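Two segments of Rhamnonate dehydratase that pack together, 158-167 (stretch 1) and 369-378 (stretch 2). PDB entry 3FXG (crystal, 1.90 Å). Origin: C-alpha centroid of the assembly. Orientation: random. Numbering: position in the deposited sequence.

Stretch 1, residues 158-167: GATKERLDFY
Stretch 2 (369-378) IPTKGYLTTA

Stretches 158-167 and 369-378 of rhamnonate dehydratase, far apart in sequence, pair as two antiparallel strands, 163-167 and 374-376, whose axes approach to 4.6 Å with N-to-C directions 165° apart; together they bury 535 Å². The register sets R163 opposite T376, L164 opposite L375 and D165 opposite Y374, with CA-CA separations of 4.4, 5.2 and 4.6 Å.

Stretch 2 opens with I369 (phi/psi -121/137), which points away from stretch 1. P370 (-79/62, C-gamma endo) turns toward it and lies over one face of the F166 ring: its CB sits 3.8 Å from the ring centroid, 4° off the normal, so its C-H bonds can meet the pi cloud. F166 receives it with chi1 m (-67°) and chi2 -122°.

P370 to G373 form a type I turn, T371 at -60/-26 and K372 at -105/11, closed by G373 N to P370 O at 2.9 Å. G373 takes 85/11, where a CB would jam against the preceding carbonyl. Its own carbonyl begins the ladder, with F166 N donating to G373 O at 3.0 Å.

Y374 (-163/163, chi1 p, chi2 86°) shares a sheet face with R163, D165 and T376. The extended R163 side chain (t, t, t, chi4 156°) lays its guanidinium flat on the tyrosine ring, centres 3.6 Å apart and planes at 14°, a cation-pi stack in which charge meets the electron-rich ring face. A salt bridge from R163 NE to D165 OD1 (3.0 Å; D165 chi1 m) joins these two residues of stretch 1 on the same face. In the backbone, Y374 CA makes a CA-H...O contact with L164 O at 3.1 Å.

L375 (-133/167) and L164 (-112/116) form the hydrogen-bonded pair: L164 N donates to L375 O at 2.8 Å, nearly linearly at 176°, and L375 N returns to L164 O at 3.0 Å. Both side chains occupy the other sheet face, L375 as m,t and L164 with chi1 off-well at -127° and chi2 t. L375 CG packs 3.8 Å from F166 CE2, joining apolar surfaces.

T376 (-128/167, chi1 p) faces R163 in a non-hydrogen-bonded pair; its CA approaches E162 O at 3.4 Å in a CA-H...O contact. T377 has phi/psi -60/-36 and chi1 p, and its backbone T377 N donates to E162 O at 3.1 Å. T377 OG1 donates to E162 OE2 at 2.8 Å, the glutamate folding back as m,m, while T377 CG2 packs 3.7 Å from A159 CB. A378 (-58/-40) makes no contact with stretch 1.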

# COMPACT_ATOMS: atom_id res chain seq x y z
N GLY A 158 -32.77 -6.77 23.03
CA GLY A 158 -32.89 -7.09 24.44
C GLY A 158 -31.81 -6.46 25.29
O GLY A 158 -31.21 -5.45 24.91
N ALA A 159 -31.55 -7.05 26.44
CA ALA A 159 -30.53 -6.52 27.34
C ALA A 159 -29.27 -7.37 27.31
O ALA A 159 -29.31 -8.56 27.62
CB ALA A 159 -31.08 -6.44 28.77
N THR A 160 -28.15 -6.76 26.91
CA THR A 160 -26.88 -7.47 26.88
C THR A 160 -26.19 -7.26 28.22
O THR A 160 -25.14 -7.83 28.49
CB THR A 160 -25.98 -6.96 25.73
OG1 THR A 160 -25.86 -5.54 25.80
CG2 THR A 160 -26.57 -7.36 24.39
N LYS A 161 -26.81 -6.42 29.05
CA LYS A 161 -26.32 -6.14 30.40
C LYS A 161 -27.51 -5.63 31.21
O LYS A 161 -28.45 -5.06 30.65
CB LYS A 161 -25.20 -5.09 30.37
CG LYS A 161 -25.52 -3.84 29.58
CD LYS A 161 -24.28 -2.98 29.44
CE LYS A 161 -24.29 -2.21 28.14
NZ LYS A 161 -24.42 -3.14 26.97
N GLU A 162 -27.47 -5.85 32.51
CA GLU A 162 -28.58 -5.42 33.36
C GLU A 162 -28.31 -4.06 34.00
O GLU A 162 -29.20 -3.45 34.59
CB GLU A 162 -28.84 -6.47 34.44
CG GLU A 162 -29.29 -7.81 33.87
CD GLU A 162 -30.62 -7.72 33.14
OE1 GLU A 162 -30.74 -8.33 32.05
OE2 GLU A 162 -31.54 -7.05 33.65
N ARG A 163 -27.08 -3.58 33.86
CA ARG A 163 -26.70 -2.30 34.42
C ARG A 163 -25.88 -1.50 33.41
O ARG A 163 -25.04 -2.05 32.70
CB ARG A 163 -25.89 -2.51 35.70
CG ARG A 163 -25.21 -1.27 36.24
CD ARG A 163 -24.71 -1.52 37.66
NE ARG A 163 -23.77 -0.50 38.10
CZ ARG A 163 -23.54 -0.19 39.37
NH1 ARG A 163 -24.20 -0.83 40.33
NH2 ARG A 163 -22.66 0.74 39.69
N LEU A 164 -26.15 -0.20 33.33
CA LEU A 164 -25.44 0.68 32.41
C LEU A 164 -24.58 1.63 33.24
O LEU A 164 -25.10 2.44 34.00
CB LEU A 164 -26.43 1.50 31.59
CG LEU A 164 -26.30 1.49 30.06
CD1 LEU A 164 -27.22 2.56 29.48
CD2 LEU A 164 -24.86 1.75 29.64
N ASP A 165 -23.26 1.53 33.08
CA ASP A 165 -22.33 2.39 33.81
C ASP A 165 -22.02 3.66 33.02
O ASP A 165 -21.80 3.62 31.81
CB ASP A 165 -21.04 1.63 34.12
CG ASP A 165 -21.28 0.47 35.08
OD1 ASP A 165 -21.82 0.71 36.17
OD2 ASP A 165 -20.91 -0.67 34.73
N PHE A 166 -21.99 4.79 33.72
CA PHE A 166 -21.74 6.09 33.11
C PHE A 166 -20.45 6.76 33.55
O PHE A 166 -19.94 6.51 34.64
CB PHE A 166 -22.84 7.09 33.47
CG PHE A 166 -24.19 6.78 32.88
CD1 PHE A 166 -24.82 7.71 32.06
CD2 PHE A 166 -24.86 5.61 33.21
CE1 PHE A 166 -26.11 7.48 31.57
CE2 PHE A 166 -26.15 5.36 32.72
CZ PHE A 166 -26.77 6.30 31.90
N TYR A 167 -19.94 7.63 32.68
CA TYR A 167 -18.78 8.44 33.01
C TYR A 167 -19.42 9.83 32.93
O TYR A 167 -20.42 10.01 32.23
CB TYR A 167 -17.63 8.25 32.01
CG TYR A 167 -17.85 8.77 30.61
CD1 TYR A 167 -17.64 10.11 30.30
CD2 TYR A 167 -18.19 7.90 29.57
CE1 TYR A 167 -17.76 10.58 28.99
CE2 TYR A 167 -18.32 8.36 28.26
CZ TYR A 167 -18.10 9.69 27.98
OH TYR A 167 -18.20 10.14 26.68
N ILE A 369 -32.40 9.34 35.50
CA ILE A 369 -31.11 10.01 35.63
C ILE A 369 -30.10 9.21 36.46
O ILE A 369 -30.44 8.68 37.51
CB ILE A 369 -31.29 11.41 36.23
CG1 ILE A 369 -32.16 12.26 35.30
CG2 ILE A 369 -29.94 12.08 36.45
CD1 ILE A 369 -32.59 13.58 35.89
N PRO A 370 -28.84 9.14 36.00
CA PRO A 370 -27.80 8.40 36.71
C PRO A 370 -27.20 9.15 37.90
O PRO A 370 -26.00 9.45 37.92
CB PRO A 370 -26.77 8.13 35.61
CG PRO A 370 -26.83 9.39 34.82
CD PRO A 370 -28.33 9.64 34.71
N THR A 371 -28.03 9.45 38.89
CA THR A 371 -27.59 10.15 40.09
C THR A 371 -26.49 9.38 40.83
O THR A 371 -25.68 9.98 41.54
CB THR A 371 -28.78 10.39 41.05
OG1 THR A 371 -29.70 11.31 40.45
CG2 THR A 371 -28.29 10.97 42.36
N LYS A 372 -26.47 8.06 40.66
CA LYS A 372 -25.48 7.21 41.30
C LYS A 372 -24.41 6.73 40.32
O LYS A 372 -23.62 5.84 40.63
CB LYS A 372 -26.15 5.98 41.93
CG LYS A 372 -27.19 6.28 43.00
CD LYS A 372 -27.84 4.98 43.47
CE LYS A 372 -28.92 5.23 44.50
NZ LYS A 372 -30.04 6.06 43.97
N GLY A 373 -24.41 7.31 39.12
CA GLY A 373 -23.42 6.93 38.12
C GLY A 373 -23.78 5.72 37.29
O GLY A 373 -22.94 5.19 36.56
N TYR A 374 -25.03 5.27 37.40
CA TYR A 374 -25.48 4.12 36.63
C TYR A 374 -27.01 4.05 36.57
O TYR A 374 -27.70 4.71 37.34
CB TYR A 374 -24.95 2.82 37.26
CG TYR A 374 -25.62 2.44 38.56
CD1 TYR A 374 -26.81 1.70 38.57
CD2 TYR A 374 -25.11 2.86 39.79
CE1 TYR A 374 -27.47 1.39 39.76
CE2 TYR A 374 -25.76 2.56 40.99
CZ TYR A 374 -26.93 1.83 40.96
OH TYR A 374 -27.58 1.55 42.15
N LEU A 375 -27.50 3.26 35.63
CA LEU A 375 -28.93 3.02 35.47
C LEU A 375 -29.09 1.52 35.30
O LEU A 375 -28.11 0.80 35.09
CB LEU A 375 -29.49 3.74 34.23
CG LEU A 375 -29.62 5.27 34.26
CD1 LEU A 375 -30.36 5.73 33.02
CD2 LEU A 375 -30.36 5.71 35.52
N THR A 376 -30.32 1.03 35.40
CA THR A 376 -30.58 -0.40 35.27
C THR A 376 -31.67 -0.65 34.24
O THR A 376 -32.36 0.28 33.82
CB THR A 376 -31.07 -1.00 36.60
OG1 THR A 376 -32.32 -0.40 36.95
CG2 THR A 376 -30.05 -0.74 37.71
N THR A 377 -31.82 -1.90 33.83
CA THR A 377 -32.84 -2.25 32.86
C THR A 377 -34.21 -1.89 33.43
O THR A 377 -35.11 -1.46 32.70
CB THR A 377 -32.83 -3.76 32.53
OG1 THR A 377 -32.72 -4.51 33.74
CG2 THR A 377 -31.65 -4.10 31.62
N ALA A 378 -34.36 -2.05 34.74
CA ALA A 378 -35.61 -1.73 35.41
C ALA A 378 -35.96 -0.26 35.18
O ALA A 378 -37.12 0.08 34.96
CB ALA A 378 -35.50 -2.02 36.90